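Putative alpha-N-acetylgalactosaminidase (Bacillus halodurans C-125, PDB 3CC1) probably cleaves terminal alpha-linked N-acetylgalactosamine residues from glycoconjugates by hydrolysis. Local coordinates at residues A[72-77]-A[119-124]; A[108-113]-A[176-181]; A[114-119]-A[184-189]. One frame throughout, in Å; residues are numbered along the deposited sequence.

Interaction 1 of 3, residues A[72-77]-A[119-124]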
ATOM      1  N   LEU A  72      40.399 -15.317 -10.541  1.00 23.64           N
ATOM      2  CA  LEU A  72      40.365 -13.836 -10.553  1.00 24.05           C
ATOM      3  C   LEU A  72      41.797 -13.298 -10.635  1.00 23.71           C
ATOM      4  O   LEU A  72      42.743 -13.862 -10.037  1.00 24.48           O
ATOM      5  CB  LEU A  72      39.654 -13.238  -9.335  1.00 23.35           C
ATOM      6  CG  LEU A  72      38.225 -13.664  -9.036  1.00 25.06           C
ATOM      7  CD1 LEU A  72      37.660 -12.793  -7.855  1.00 25.55           C
ATOM      8  CD2 LEU A  72      37.349 -13.608 -10.237  1.00 24.35           C
ATOM      9  N   CYS A  73      41.957 -12.215 -11.388  1.00 23.42           N
ATOM     10  CA  CYS A  73      43.253 -11.564 -11.509  1.00 24.32           C
ATOM     11  C   CYS A  73      43.502 -10.828 -10.219  1.00 23.27           C
ATOM     12  O   CYS A  73      42.696 -10.027  -9.804  1.00 22.61           O
ATOM     13  CB  CYS A  73      43.266 -10.570 -12.656  1.00 24.30           C
ATOM     14  SG  CYS A  73      43.017 -11.364 -14.226  1.00 30.44           S
HETATM   15  N   MSE A  74      44.607 -11.140  -9.571  1.00 22.92           N
HETATM   16  CA  MSE A  74      44.817 -10.668  -8.220  1.00 24.15           C
HETATM   17  C   MSE A  74      46.316 -10.611  -7.937  1.00 24.17           C
HETATM   18  O   MSE A  74      47.034 -11.503  -8.352  1.00 22.92           O
HETATM   19  CB  MSE A  74      44.158 -11.650  -7.230  1.00 24.42           C
HETATM   20  CG  MSE A  74      43.897 -11.076  -5.818  1.00 25.58           C
HETATM   21 SE   MSE A  74      43.141 -12.470  -4.670  0.75 19.63          SE
HETATM   22  CE  MSE A  74      44.634 -13.628  -4.371  1.00 19.81           C
ATOM     23  N   ASP A  75      46.760  -9.603  -7.187  1.00 23.97           N
ATOM     24  CA  ASP A  75      48.152  -9.521  -6.794  1.00 24.02           C
ATOM     25  C   ASP A  75      48.428 -10.349  -5.560  1.00 24.66           C
ATOM     26  O   ASP A  75      47.553 -11.020  -5.018  1.00 23.46           O
ATOM     27  CB  ASP A  75      48.656  -8.075  -6.699  1.00 24.54           C
ATOM     28  CG  ASP A  75      48.196  -7.319  -5.468  1.00 25.76           C
ATOM     29  OD1 ASP A  75      47.713  -7.946  -4.503  1.00 24.84           O
ATOM     30  OD2 ASP A  75      48.381  -6.058  -5.454  1.00 26.92           O
ATOM     31  N   GLU A  76      49.699 -10.380  -5.182  1.00 25.01           N
ATOM     32  CA  GLU A  76      50.144 -11.231  -4.095  1.00 25.82           C
ATOM     33  C   GLU A  76      49.644 -10.798  -2.732  1.00 24.76           C
ATOM     34  O   GLU A  76      49.790 -11.530  -1.777  1.00 24.94           O
ATOM     35  CB  GLU A  76      51.682 -11.362  -4.072  1.00 26.63           C
ATOM     36  CG  GLU A  76      52.470 -10.106  -4.250  1.00 30.85           C
ATOM     37  CD  GLU A  76      53.833 -10.379  -4.967  1.00 34.75           C
ATOM     38  OE1 GLU A  76      54.795 -10.826  -4.279  1.00 34.78           O
ATOM     39  OE2 GLU A  76      53.917 -10.121  -6.196  1.00 32.10           O
ATOM     40  N   TYR A  77      49.056  -9.611  -2.655  1.00 23.98           N
ATOM     41  CA  TYR A  77      48.563  -9.044  -1.380  1.00 23.81           C
ATOM     42  C   TYR A  77      47.040  -9.045  -1.344  1.00 23.44           C
ATOM     43  O   TYR A  77      46.426  -8.335  -0.574  1.00 23.19           O
ATOM     44  CB  TYR A  77      49.095  -7.626  -1.195  1.00 25.00           C
ATOM     45  CG  TYR A  77      50.591  -7.587  -1.338  1.00 25.63           C
ATOM     46  CD1 TYR A  77      51.407  -8.204  -0.409  1.00 25.10           C
ATOM     47  CD2 TYR A  77      51.182  -6.954  -2.429  1.00 28.85           C
ATOM     48  CE1 TYR A  77      52.778  -8.204  -0.552  1.00 27.72           C
ATOM     49  CE2 TYR A  77      52.564  -6.934  -2.574  1.00 30.22           C
ATOM     50  CZ  TYR A  77      53.343  -7.571  -1.630  1.00 28.72           C
ATOM     51  OH  TYR A  77      54.706  -7.500  -1.785  1.00 32.99           O
ATOM     52  N   PRO A 119      38.827 -10.691  -1.516  1.00 22.78           N
ATOM     53  CA  PRO A 119      38.397 -11.800  -2.342  1.00 21.49           C
ATOM     54  C   PRO A 119      38.459 -13.128  -1.620  1.00 21.83           C
ATOM     55  O   PRO A 119      39.343 -13.369  -0.838  1.00 19.73           O
ATOM     56  CB  PRO A 119      39.419 -11.778  -3.492  1.00 22.20           C
ATOM     57  CG  PRO A 119      39.835 -10.342  -3.581  1.00 22.79           C
ATOM     58  CD  PRO A 119      39.918  -9.906  -2.156  1.00 22.93           C
ATOM     59  N   ARG A 120      37.519 -14.001  -1.915  1.00 22.05           N
ATOM     60  CA  ARG A 120      37.561 -15.308  -1.317  1.00 22.36           C
ATOM     61  C   ARG A 120      38.861 -16.023  -1.708  1.00 22.76           C
ATOM     62  O   ARG A 120      39.380 -16.855  -0.990  1.00 23.48           O
ATOM     63  CB  ARG A 120      36.353 -16.116  -1.806  1.00 21.76           C
ATOM     64  CG  ARG A 120      35.021 -15.550  -1.345  1.00 22.26           C
ATOM     65  CD  ARG A 120      33.960 -16.624  -1.525  1.00 22.77           C
ATOM     66  NE  ARG A 120      32.646 -16.071  -1.302  1.00 23.98           N
ATOM     67  CZ  ARG A 120      31.533 -16.793  -1.346  1.00 26.07           C
ATOM     68  NH1 ARG A 120      31.603 -18.094  -1.537  1.00 28.54           N
ATOM     69  NH2 ARG A 120      30.365 -16.219  -1.207  1.00 27.28           N
ATOM     70  N   GLN A 121      39.324 -15.706  -2.904  1.00 22.52           N
ATOM     71  CA  GLN A 121      40.549 -16.244  -3.474  1.00 22.94           C
ATOM     72  C   GLN A 121      41.786 -15.860  -2.629  1.00 22.83           C
ATOM     73  O   GLN A 121      42.711 -16.666  -2.472  1.00 22.43           O
ATOM     74  CB  GLN A 121      40.689 -15.741  -4.892  1.00 23.10           C
ATOM     75  CG  GLN A 121      41.862 -16.350  -5.641  1.00 25.09           C
ATOM     76  CD  GLN A 121      41.839 -15.935  -7.125  1.00 25.28           C
ATOM     77  OE1 GLN A 121      40.877 -16.187  -7.825  1.00 24.82           O
ATOM     78  NE2 GLN A 121      42.905 -15.310  -7.584  1.00 23.61           N
ATOM     79  N   ALA A 122      41.768 -14.643  -2.073  1.00 21.77           N
ATOM     80  CA  ALA A 122      42.792 -14.199  -1.135  1.00 21.58           C
ATOM     81  C   ALA A 122      42.714 -15.007   0.152  1.00 20.66           C
ATOM     82  O   ALA A 122      43.720 -15.362   0.742  1.00 20.97           O
ATOM     83  CB  ALA A 122      42.661 -12.689  -0.856  1.00 20.04           C
ATOM     84  N   VAL A 123      41.515 -15.326   0.579  1.00 21.93           N
ATOM     85  CA  VAL A 123      41.344 -16.066   1.836  1.00 23.42           C
ATOM     86  C   VAL A 123      41.881 -17.481   1.618  1.00 24.14           C
ATOM     87  O   VAL A 123      42.648 -18.002   2.416  1.00 23.46           O
ATOM     88  CB  VAL A 123      39.884 -16.005   2.345  1.00 23.40           C
ATOM     89  CG1 VAL A 123      39.698 -16.949   3.513  1.00 24.01           C
ATOM     90  CG2 VAL A 123      39.496 -14.547   2.727  1.00 23.44           C
ATOM     91  N   TYR A 124      41.514 -18.079   0.479  0.50 24.43           N
ATOM     92  CA  TYR A 124      42.019 -19.408   0.091  0.50 24.70           C
ATOM     93  C   TYR A 124      43.534 -19.442   0.099  0.50 25.12           C
ATOM     94  O   TYR A 124      44.135 -20.338   0.657  0.50 24.59           O
ATOM     95  CB  TYR A 124      41.537 -19.773  -1.314  0.50 24.88           C
ATOM     96  CG  TYR A 124      42.220 -20.973  -1.961  0.50 25.75           C
ATOM     97  CD1 TYR A 124      42.089 -22.254  -1.444  0.50 26.05           C
ATOM     98  CD2 TYR A 124      42.951 -20.820  -3.134  0.50 25.92           C
ATOM     99  CE1 TYR A 124      42.701 -23.339  -2.068  0.50 27.25           C
ATOM    100  CE2 TYR A 124      43.563 -21.880  -3.747  0.50 25.15           C
ATOM    101  CZ  TYR A 124      43.431 -23.132  -3.222  0.50 27.36           C
ATOM    102  OH  TYR A 124      44.059 -24.175  -3.872  0.50 29.37           O
TER
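Q121 and L72 are joined by two hydrogen bonds that run in opposite directions. The backbone N of L72 donates to Q121 OE1 at 2.9 Å, in the plane of the amide carbonyl and on a lone pair. Q121 NE2 returns a bond to L72 O, also 2.9 Å. One side-chain amide thus meets both the N-H and the C=O of a single loop residue, which fixes its rotation. Q121 reaches L72 because its CG lies anti to the backbone N (chi1 -174°) and the chain runs on extended. The tight part of the contact lies beside this pair. M74, a selenomethionine, sets its tip against the first turn of helix 120-125. Its SE is 4.0 Å from P119 CB, at the N-cap, and 3.9 Å from A122 CB. A bend at chi3 (72°) brings CE to 3.8 Å from A122 CA. Q121 adds its CG, 4.1 Å from M74 CE. Beyond M74 the loop draws away from the helix. There D75 OD1 accepts from Y77 N in an Asx turn, D75 also pairs with R79, and E76 is on the solvent side. The contact joins the loop between strand 49-52 and helix 97-105 to the start of helix 120-125. P119 rests on M152 of strand 152-155, and F69 of the second subunit packs on Q121.

Interaction 2 of 3, residues A[108-113]-A[176-181]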
ATOM      1  N   LEU A 108      39.015  14.032 -19.006  1.00 21.90           N
ATOM      2  CA  LEU A 108      37.937  13.330 -18.331  1.00 21.91           C
ATOM      3  C   LEU A 108      38.486  12.662 -17.072  1.00 21.78           C
ATOM      4  O   LEU A 108      39.668  12.736 -16.775  1.00 23.17           O
ATOM      5  CB  LEU A 108      37.294  12.317 -19.282  1.00 21.54           C
ATOM      6  CG  LEU A 108      36.646  12.798 -20.592  1.00 22.40           C
ATOM      7  CD1 LEU A 108      36.139  11.595 -21.374  1.00 20.15           C
ATOM      8  CD2 LEU A 108      35.501  13.806 -20.336  1.00 21.45           C
ATOM      9  N   LYS A 109      37.606  12.040 -16.320  1.00 22.50           N
ATOM     10  CA  LYS A 109      37.941  11.383 -15.049  1.00 22.37           C
ATOM     11  C   LYS A 109      37.575   9.906 -15.113  1.00 22.50           C
ATOM     12  O   LYS A 109      36.666   9.512 -15.850  1.00 21.93           O
ATOM     13  CB  LYS A 109      37.215  12.074 -13.900  1.00 23.52           C
ATOM     14  CG  LYS A 109      37.814  13.454 -13.579  1.00 25.50           C
ATOM     15  CD  LYS A 109      36.963  14.255 -12.617  1.00 30.25           C
ATOM     16  CE  LYS A 109      37.599  15.663 -12.306  1.00 30.74           C
ATOM     17  NZ  LYS A 109      39.028  15.547 -11.904  1.00 32.27           N
ATOM     18  N   PHE A 110      38.318   9.089 -14.360  1.00 21.91           N
ATOM     19  CA  PHE A 110      38.236   7.632 -14.433  1.00 22.26           C
ATOM     20  C   PHE A 110      37.709   7.050 -13.130  1.00 21.63           C
ATOM     21  O   PHE A 110      38.148   7.414 -12.048  1.00 20.69           O
ATOM     22  CB  PHE A 110      39.606   6.995 -14.744  1.00 22.34           C
ATOM     23  CG  PHE A 110      39.571   5.468 -14.800  1.00 22.15           C
ATOM     24  CD1 PHE A 110      38.769   4.810 -15.717  1.00 23.23           C
ATOM     25  CD2 PHE A 110      40.277   4.712 -13.905  1.00 23.21           C
ATOM     26  CE1 PHE A 110      38.712   3.431 -15.760  1.00 22.31           C
ATOM     27  CE2 PHE A 110      40.254   3.321 -13.960  1.00 22.74           C
ATOM     28  CZ  PHE A 110      39.470   2.684 -14.871  1.00 23.19           C
ATOM     29  N   GLY A 111      36.708   6.193 -13.259  1.00 21.54           N
ATOM     30  CA  GLY A 111      36.084   5.578 -12.117  1.00 21.46           C
ATOM     31  C   GLY A 111      35.957   4.067 -12.246  1.00 21.50           C
ATOM     32  O   GLY A 111      35.942   3.514 -13.350  1.00 20.94           O
ATOM     33  N   ILE A 112      35.869   3.409 -11.089  1.00 21.74           N
ATOM     34  CA  ILE A 112      35.622   1.965 -11.011  1.00 21.87           C
ATOM     35  C   ILE A 112      34.596   1.657  -9.961  1.00 22.91           C
ATOM     36  O   ILE A 112      34.373   2.446  -9.037  1.00 22.03           O
ATOM     37  CB  ILE A 112      36.943   1.124 -10.723  1.00 22.67           C
ATOM     38  CG1 ILE A 112      37.501   1.451  -9.340  1.00 20.35           C
ATOM     39  CG2 ILE A 112      38.010   1.380 -11.836  1.00 22.54           C
ATOM     40  CD1 ILE A 112      38.832   0.737  -8.980  1.00 18.01           C
ATOM     41  N   HIS A 113      33.950   0.494 -10.118  1.00 23.83           N
ATOM     42  CA  HIS A 113      33.160  -0.118  -9.030  1.00 23.10           C
ATOM     43  C   HIS A 113      33.926  -1.253  -8.455  1.00 23.06           C
ATOM     44  O   HIS A 113      34.533  -2.029  -9.168  1.00 23.34           O
ATOM     45  CB  HIS A 113      31.806  -0.677  -9.506  1.00 23.29           C
ATOM     46  CG  HIS A 113      30.765   0.355  -9.804  1.00 24.19           C
ATOM     47  ND1 HIS A 113      29.414   0.131  -9.576  1.00 27.60           N
ATOM     48  CD2 HIS A 113      30.859   1.580 -10.380  1.00 25.05           C
ATOM     49  CE1 HIS A 113      28.740   1.216  -9.937  1.00 28.42           C
ATOM     50  NE2 HIS A 113      29.589   2.104 -10.438  1.00 26.52           N
ATOM     51  N   TRP A 176      46.921   3.873  -9.685  1.00 23.13           N
ATOM     52  CA  TRP A 176      46.308   3.739 -11.012  1.00 23.08           C
ATOM     53  C   TRP A 176      45.678   5.038 -11.547  1.00 23.27           C
ATOM     54  O   TRP A 176      45.188   5.080 -12.664  1.00 23.69           O
ATOM     55  CB  TRP A 176      45.237   2.653 -11.035  1.00 23.16           C
ATOM     56  CG  TRP A 176      45.729   1.291 -10.823  1.00 22.77           C
ATOM     57  CD1 TRP A 176      46.992   0.847 -10.996  1.00 24.96           C
ATOM     58  CD2 TRP A 176      44.938   0.147 -10.483  1.00 23.82           C
ATOM     59  NE1 TRP A 176      47.055  -0.497 -10.729  1.00 24.86           N
ATOM     60  CE2 TRP A 176      45.805  -0.950 -10.416  1.00 23.10           C
ATOM     61  CE3 TRP A 176      43.581  -0.042 -10.218  1.00 24.31           C
ATOM     62  CZ2 TRP A 176      45.367  -2.227 -10.079  1.00 25.04           C
ATOM     63  CZ3 TRP A 176      43.146  -1.288  -9.893  1.00 25.59           C
ATOM     64  CH2 TRP A 176      44.042  -2.375  -9.813  1.00 24.59           C
ATOM     65  N   GLY A 177      45.684   6.095 -10.746  1.00 23.59           N
ATOM     66  CA  GLY A 177      45.075   7.353 -11.167  1.00 23.75           C
ATOM     67  C   GLY A 177      43.553   7.380 -11.189  1.00 23.90           C
ATOM     68  O   GLY A 177      42.946   8.140 -11.962  1.00 24.58           O
ATOM     69  N   VAL A 178      42.945   6.542 -10.351  1.00 23.57           N
ATOM     70  CA  VAL A 178      41.493   6.463 -10.195  1.00 22.74           C
ATOM     71  C   VAL A 178      40.976   7.748  -9.520  1.00 23.54           C
ATOM     72  O   VAL A 178      41.607   8.261  -8.583  1.00 23.10           O
ATOM     73  CB  VAL A 178      41.072   5.213  -9.375  1.00 22.38           C
ATOM     74  CG1 VAL A 178      39.601   5.245  -9.025  1.00 19.95           C
ATOM     75  CG2 VAL A 178      41.424   3.897 -10.142  1.00 22.51           C
ATOM     76  N   ASP A 179      39.832   8.262 -10.007  1.00 22.69           N
ATOM     77  CA  ASP A 179      39.233   9.513  -9.479  1.00 23.15           C
ATOM     78  C   ASP A 179      37.926   9.318  -8.731  1.00 23.35           C
ATOM     79  O   ASP A 179      37.476  10.204  -8.004  1.00 24.21           O
ATOM     80  CB  ASP A 179      38.997  10.507 -10.636  1.00 23.13           C
ATOM     81  CG  ASP A 179      40.233  10.700 -11.458  1.00 24.09           C
ATOM     82  OD1 ASP A 179      41.260  11.090 -10.854  1.00 22.40           O
ATOM     83  OD2 ASP A 179      40.217  10.374 -12.666  1.00 23.12           O
ATOM     84  N   PHE A 180      37.329   8.151  -8.935  1.00 22.78           N
ATOM     85  CA  PHE A 180      36.010   7.813  -8.427  1.00 22.94           C
ATOM     86  C   PHE A 180      35.947   6.302  -8.138  1.00 22.45           C
ATOM     87  O   PHE A 180      36.298   5.468  -8.980  1.00 21.94           O
ATOM     88  CB  PHE A 180      34.987   8.242  -9.487  1.00 23.43           C
ATOM     89  CG  PHE A 180      33.558   7.853  -9.217  1.00 23.86           C
ATOM     90  CD1 PHE A 180      33.067   6.609  -9.596  1.00 27.28           C
ATOM     91  CD2 PHE A 180      32.673   8.764  -8.712  1.00 27.12           C
ATOM     92  CE1 PHE A 180      31.715   6.267  -9.393  1.00 27.40           C
ATOM     93  CE2 PHE A 180      31.327   8.421  -8.501  1.00 30.48           C
ATOM     94  CZ  PHE A 180      30.857   7.172  -8.858  1.00 27.00           C
ATOM     95  N   VAL A 181      35.481   5.961  -6.945  1.00 22.78           N
ATOM     96  CA  VAL A 181      35.237   4.559  -6.544  1.00 22.54           C
ATOM     97  C   VAL A 181      33.799   4.432  -5.969  1.00 24.37           C
ATOM     98  O   VAL A 181      33.423   5.157  -5.029  1.00 24.85           O
ATOM     99  CB  VAL A 181      36.278   4.051  -5.529  1.00 22.48           C
ATOM    100  CG1 VAL A 181      35.919   2.639  -5.086  1.00 22.43           C
ATOM    101  CG2 VAL A 181      37.702   4.067  -6.120  1.00 20.65           C
TER
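D179 binds F110 from both its backbone N and its carboxylate. F110 N donates to D179 OD2 at 2.9 Å, and the bond is nearly straight (174°). It uses the anti lone pair of that oxygen. D179 N answers with a 2.8 Å bond to F110 O, nearly along the C=O axis. F180 N adds a weak bond to the same F110 O. The carboxylate sits there because D179 CG lies beside its own backbone N (chi1 -52°). D179 OD2 is also bound by H104 NE2, and OD1 forms a salt bridge with R211. These partners would probably keep the buried carboxylate ionised.

The strands are parallel neighbours in the TIM barrel, 109-115 beside 180-184, and helix 162-175 lies between them in the chain. That helix ends in a Schellman motif at G177. The register pairs G111 with F180 and I112 with V181. I112 N donates to F180 O at 3.0 Å. G111 CA lies at the edge of the F180 ring, and a side chain on it would run into F180 CD1.

I112 holds the packing on the face that carries V181, opposite the F180 side chain. Its CG1 takes the crowded position between backbone N and carbonyl carbon (chi1 65°). From there it lies 4.2 Å from V181 CG2, the two side chains side by side and pointing the same way. I112 CD1 reaches V178 CG2 at 4.2 Å. The F110 ring meets the same methyl obliquely, F110 CD2 lying 4.0 Å from V178 CG2, while Y173 of helix 162-175 packs on I112, V178 and V181.

Interaction 3 of 3, residues A[114-119]-A[184-189]. With SO4 (sulfate ion), chain C; IMD (imidazole), chain G.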
ATOM      1  N   ILE A 114      33.910  -1.340  -7.136  1.00 23.27           N
ATOM      2  CA  ILE A 114      34.462  -2.462  -6.439  1.00 22.63           C
ATOM      3  C   ILE A 114      33.356  -3.108  -5.589  1.00 23.58           C
ATOM      4  O   ILE A 114      32.361  -2.466  -5.265  1.00 23.09           O
ATOM      5  CB  ILE A 114      35.675  -2.028  -5.586  1.00 23.24           C
ATOM      6  CG1 ILE A 114      35.230  -1.187  -4.391  1.00 21.48           C
ATOM      7  CG2 ILE A 114      36.698  -1.266  -6.469  1.00 20.82           C
ATOM      8  CD1 ILE A 114      36.354  -0.783  -3.447  1.00 24.77           C
HETATM    9  N   MSE A 115      33.559  -4.385  -5.233  1.00 23.87           N
HETATM   10  CA  MSE A 115      32.750  -5.102  -4.274  1.00 23.41           C
HETATM   11  C   MSE A 115      33.361  -4.963  -2.885  1.00 23.43           C
HETATM   12  O   MSE A 115      34.593  -4.966  -2.697  1.00 24.37           O
HETATM   13  CB  MSE A 115      32.710  -6.589  -4.629  1.00 23.41           C
HETATM   14  CG  MSE A 115      32.132  -6.865  -5.996  1.00 26.17           C
HETATM   15 SE   MSE A 115      30.203  -6.626  -6.069  0.75 22.87          SE
HETATM   16  CE  MSE A 115      29.675  -7.862  -4.644  1.00 24.53           C
ATOM     17  N   ARG A 116      32.494  -4.750  -1.922  1.00 22.01           N
ATOM     18  CA  ARG A 116      32.883  -4.754  -0.535  1.00 22.85           C
ATOM     19  C   ARG A 116      33.630  -6.030  -0.200  1.00 22.63           C
ATOM     20  O   ARG A 116      33.220  -7.120  -0.608  1.00 23.01           O
ATOM     21  CB  ARG A 116      31.631  -4.715   0.327  1.00 23.02           C
ATOM     22  CG  ARG A 116      31.876  -4.797   1.820  1.00 23.10           C
ATOM     23  CD  ARG A 116      30.561  -4.990   2.592  1.00 23.43           C
ATOM     24  NE  ARG A 116      29.895  -6.247   2.285  1.00 22.80           N
ATOM     25  CZ  ARG A 116      30.011  -7.362   3.011  1.00 25.74           C
ATOM     26  NH1 ARG A 116      30.788  -7.395   4.068  1.00 25.21           N
ATOM     27  NH2 ARG A 116      29.376  -8.456   2.663  1.00 26.84           N
ATOM     28  N   GLY A 117      34.675  -5.875   0.610  1.00 22.17           N
ATOM     29  CA  GLY A 117      35.378  -7.010   1.224  1.00 22.57           C
ATOM     30  C   GLY A 117      36.730  -7.349   0.630  1.00 21.78           C
ATOM     31  O   GLY A 117      37.460  -6.502   0.086  1.00 23.05           O
ATOM     32  N   ILE A 118      37.052  -8.624   0.740  1.00 21.56           N
ATOM     33  CA  ILE A 118      38.330  -9.144   0.339  1.00 20.81           C
ATOM     34  C   ILE A 118      38.061 -10.431  -0.458  1.00 21.52           C
ATOM     35  O   ILE A 118      37.162 -11.170  -0.137  1.00 21.29           O
ATOM     36  CB  ILE A 118      39.198  -9.467   1.598  1.00 21.80           C
ATOM     37  CG1 ILE A 118      40.607  -9.904   1.200  1.00 22.21           C
ATOM     38  CG2 ILE A 118      38.519 -10.534   2.495  1.00 18.82           C
ATOM     39  CD1 ILE A 118      41.603  -9.958   2.376  1.00 20.28           C
ATOM     40  N   PRO A 119      38.827 -10.691  -1.516  1.00 22.78           N
ATOM     41  CA  PRO A 119      38.397 -11.800  -2.342  1.00 21.49           C
ATOM     42  C   PRO A 119      38.459 -13.128  -1.620  1.00 21.83           C
ATOM     43  O   PRO A 119      39.343 -13.369  -0.838  1.00 19.73           O
ATOM     44  CB  PRO A 119      39.419 -11.778  -3.492  1.00 22.20           C
ATOM     45  CG  PRO A 119      39.835 -10.342  -3.581  1.00 22.79           C
ATOM     46  CD  PRO A 119      39.918  -9.906  -2.156  1.00 22.93           C
ATOM     47  N   ASP A 184      29.949  -1.432  -4.199  1.00 25.92           N
ATOM     48  CA  ASP A 184      28.736  -2.252  -4.237  1.00 26.55           C
ATOM     49  C   ASP A 184      28.723  -3.291  -3.098  1.00 26.25           C
ATOM     50  O   ASP A 184      29.761  -3.581  -2.464  1.00 24.22           O
ATOM     51  CB  ASP A 184      28.611  -2.890  -5.627  1.00 27.67           C
ATOM     52  CG  ASP A 184      28.397  -1.815  -6.763  1.00 30.75           C
ATOM     53  OD1 ASP A 184      27.636  -0.831  -6.553  1.00 38.00           O
ATOM     54  OD2 ASP A 184      28.935  -1.953  -7.862  1.00 36.44           O
ATOM     55  N   ASP A 185      27.534  -3.815  -2.808  1.00 24.77           N
ATOM     56  CA  ASP A 185      27.316  -4.741  -1.669  1.00 25.51           C
ATOM     57  C   ASP A 185      27.660  -4.105  -0.330  1.00 26.77           C
ATOM     58  O   ASP A 185      28.127  -4.769   0.588  1.00 25.59           O
ATOM     59  CB  ASP A 185      28.148  -6.001  -1.769  1.00 25.23           C
ATOM     60  CG  ASP A 185      27.757  -7.051  -0.700  1.00 27.22           C
ATOM     61  OD1 ASP A 185      26.542  -7.161  -0.419  1.00 27.58           O
ATOM     62  OD2 ASP A 185      28.651  -7.733  -0.120  1.00 29.01           O
ATOM     63  N   ILE A 186      27.412  -2.812  -0.239  1.00 27.84           N
ATOM     64  CA  ILE A 186      27.766  -2.040   0.926  1.00 29.49           C
ATOM     65  C   ILE A 186      26.522  -1.643   1.699  1.00 31.06           C
ATOM     66  O   ILE A 186      26.620  -1.356   2.883  1.00 31.99           O
ATOM     67  CB  ILE A 186      28.654  -0.803   0.536  1.00 28.49           C
ATOM     68  CG1 ILE A 186      29.446  -0.341   1.757  1.00 30.08           C
ATOM     69  CG2 ILE A 186      27.807   0.315  -0.114  1.00 27.27           C
ATOM     70  CD1 ILE A 186      30.406  -1.430   2.365  1.00 23.44           C
ATOM     71  N   ALA A 187      25.361  -1.641   1.046  1.00 31.82           N
ATOM     72  CA  ALA A 187      24.102  -1.622   1.771  1.00 34.46           C
ATOM     73  C   ALA A 187      23.830  -3.070   2.321  1.00 35.65           C
ATOM     74  O   ALA A 187      24.505  -4.052   1.945  1.00 36.78           O
ATOM     75  CB  ALA A 187      22.920  -1.102   0.858  1.00 33.65           C
ATOM     76  N   ALA A 188      22.870  -3.201   3.223  1.00 36.87           N
ATOM     77  CA  ALA A 188      22.429  -4.528   3.687  1.00 38.11           C
ATOM     78  C   ALA A 188      21.676  -5.231   2.540  1.00 38.86           C
ATOM     79  O   ALA A 188      20.688  -4.719   2.036  1.00 39.31           O
ATOM     80  CB  ALA A 188      21.541  -4.398   4.923  1.00 38.25           C
ATOM     81  N   SER A 189      22.166  -6.394   2.121  1.00 39.68           N
ATOM     82  CA  SER A 189      21.541  -7.139   0.995  1.00 40.13           C
ATOM     83  C   SER A 189      20.141  -7.640   1.357  1.00 40.99           C
ATOM     84  O   SER A 189      19.290  -7.890   0.474  1.00 40.41           O
ATOM     85  CB  SER A 189      22.416  -8.328   0.576  1.00 40.03           C
ATOM     86  OG  SER A 189      22.508  -9.322   1.598  1.00 40.02           O
TER
HETATM   87  S   SO4 C 433      24.358  -2.231  -2.763  1.00 38.11           S
HETATM   88  O1  SO4 C 433      23.761  -3.180  -1.821  1.00 38.41           O
HETATM   89  O2  SO4 C 433      25.119  -2.913  -3.843  1.00 33.91           O
HETATM   90  O3  SO4 C 433      25.335  -1.467  -1.977  1.00 36.53           O
HETATM   91  O4  SO4 C 433      23.361  -1.349  -3.345  1.00 39.23           O
HETATM   92  N1  IMD G 437      24.781  -4.243 -10.050  1.00 49.17           N
HETATM   93  C2  IMD G 437      25.865  -3.818  -9.351  1.00 49.74           C
HETATM   94  N3  IMD G 437      26.695  -3.170 -10.209  1.00 47.34           N
HETATM   95  C4  IMD G 437      26.136  -3.205 -11.432  1.00 47.11           C
HETATM   96  C5  IMD G 437      24.930  -3.870 -11.332  1.00 47.73           C
HETATM   97  O   HOH W   1      30.966  -8.418  -1.463  1.00 18.34           O
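R116 and D185 form a buried salt bridge where two neighbouring TIM-barrel strands, 109-115 and 180-184, pass into their loops. R116 grips one oxygen side-on with two nitrogens. NH2 lies 3.0 Å from D185 OD2, and NE lies 3.1 Å from the same OD2. Both come from one face of the carboxylate plane, which is turned 58° from the guanidinium. A weak bond from NE to D185 O is added at the guanidinium edge. The bend of the R116 chain at chi3 (64°) turns the NE/NH2 edge of the guanidinium toward D185. NH1 has its own partners, a salt bridge to E198 and a hydrogen bond to S144 OG. An alanine in place of R116 would probably leave D185 OD2 and E198 without their charged mate and open a gap beside I186. A water is also hydrogen-bonded to both R116 O and D185 OD2.

The backbones continue the parallel pairing. D184 N donates to I114 O at 2.8 Å, and R116 N donates to D184 O at 3.0 Å. Past D184 the chain turns with positive phi at D185 (60°). The backbone N atoms of D185, I186 and A187 then converge on a sulfate, probably from the crystallisation liquor. D185 N meets sulfate O2, while I186 N and A187 N share O3. S218 OG of this chain and R190 NH1 of the second subunit bind the same ion. D184 OD2 is hydrogen-bonded to H113 ND1, and an imidazole lies beside it in a weak bond.

I186 packs on I199 and I202 of helix 196-208. The selenomethionine M115 bends at chi2 and chi3 and crosses D185 at about a right angle, with CE 3.7 Å from D185 CB. I186 CD1 lies 3.6 Å from R116 CD, alongside the aliphatic part of the arginine.

In the fold
Interactions 2 and 3 follow each other along the same two barrel strands, 109-115 and 180-184. Their centres are about 18 Å apart. They meet at H113 ND1 and D184 OD2, 2.7 Å apart in a probable hydrogen bond, and at V181 CG1 and I114 CD1, 3.8 Å apart. Interaction 1 shares P119 with interaction 3, and their centres are about 15 Å apart. V123 CG2 packs on I118 CG2 at 4.1 Å. Interactions 1 and 2 do not touch, with centres about 22 Å apart. Interaction 3 lies at the C-terminal strand ends, where TIM-barrel enzymes carry their active sites, and the sulfate and imidazole sit there. The hexaoxaicosane-diol pocket uses other residues, including E367 and F398.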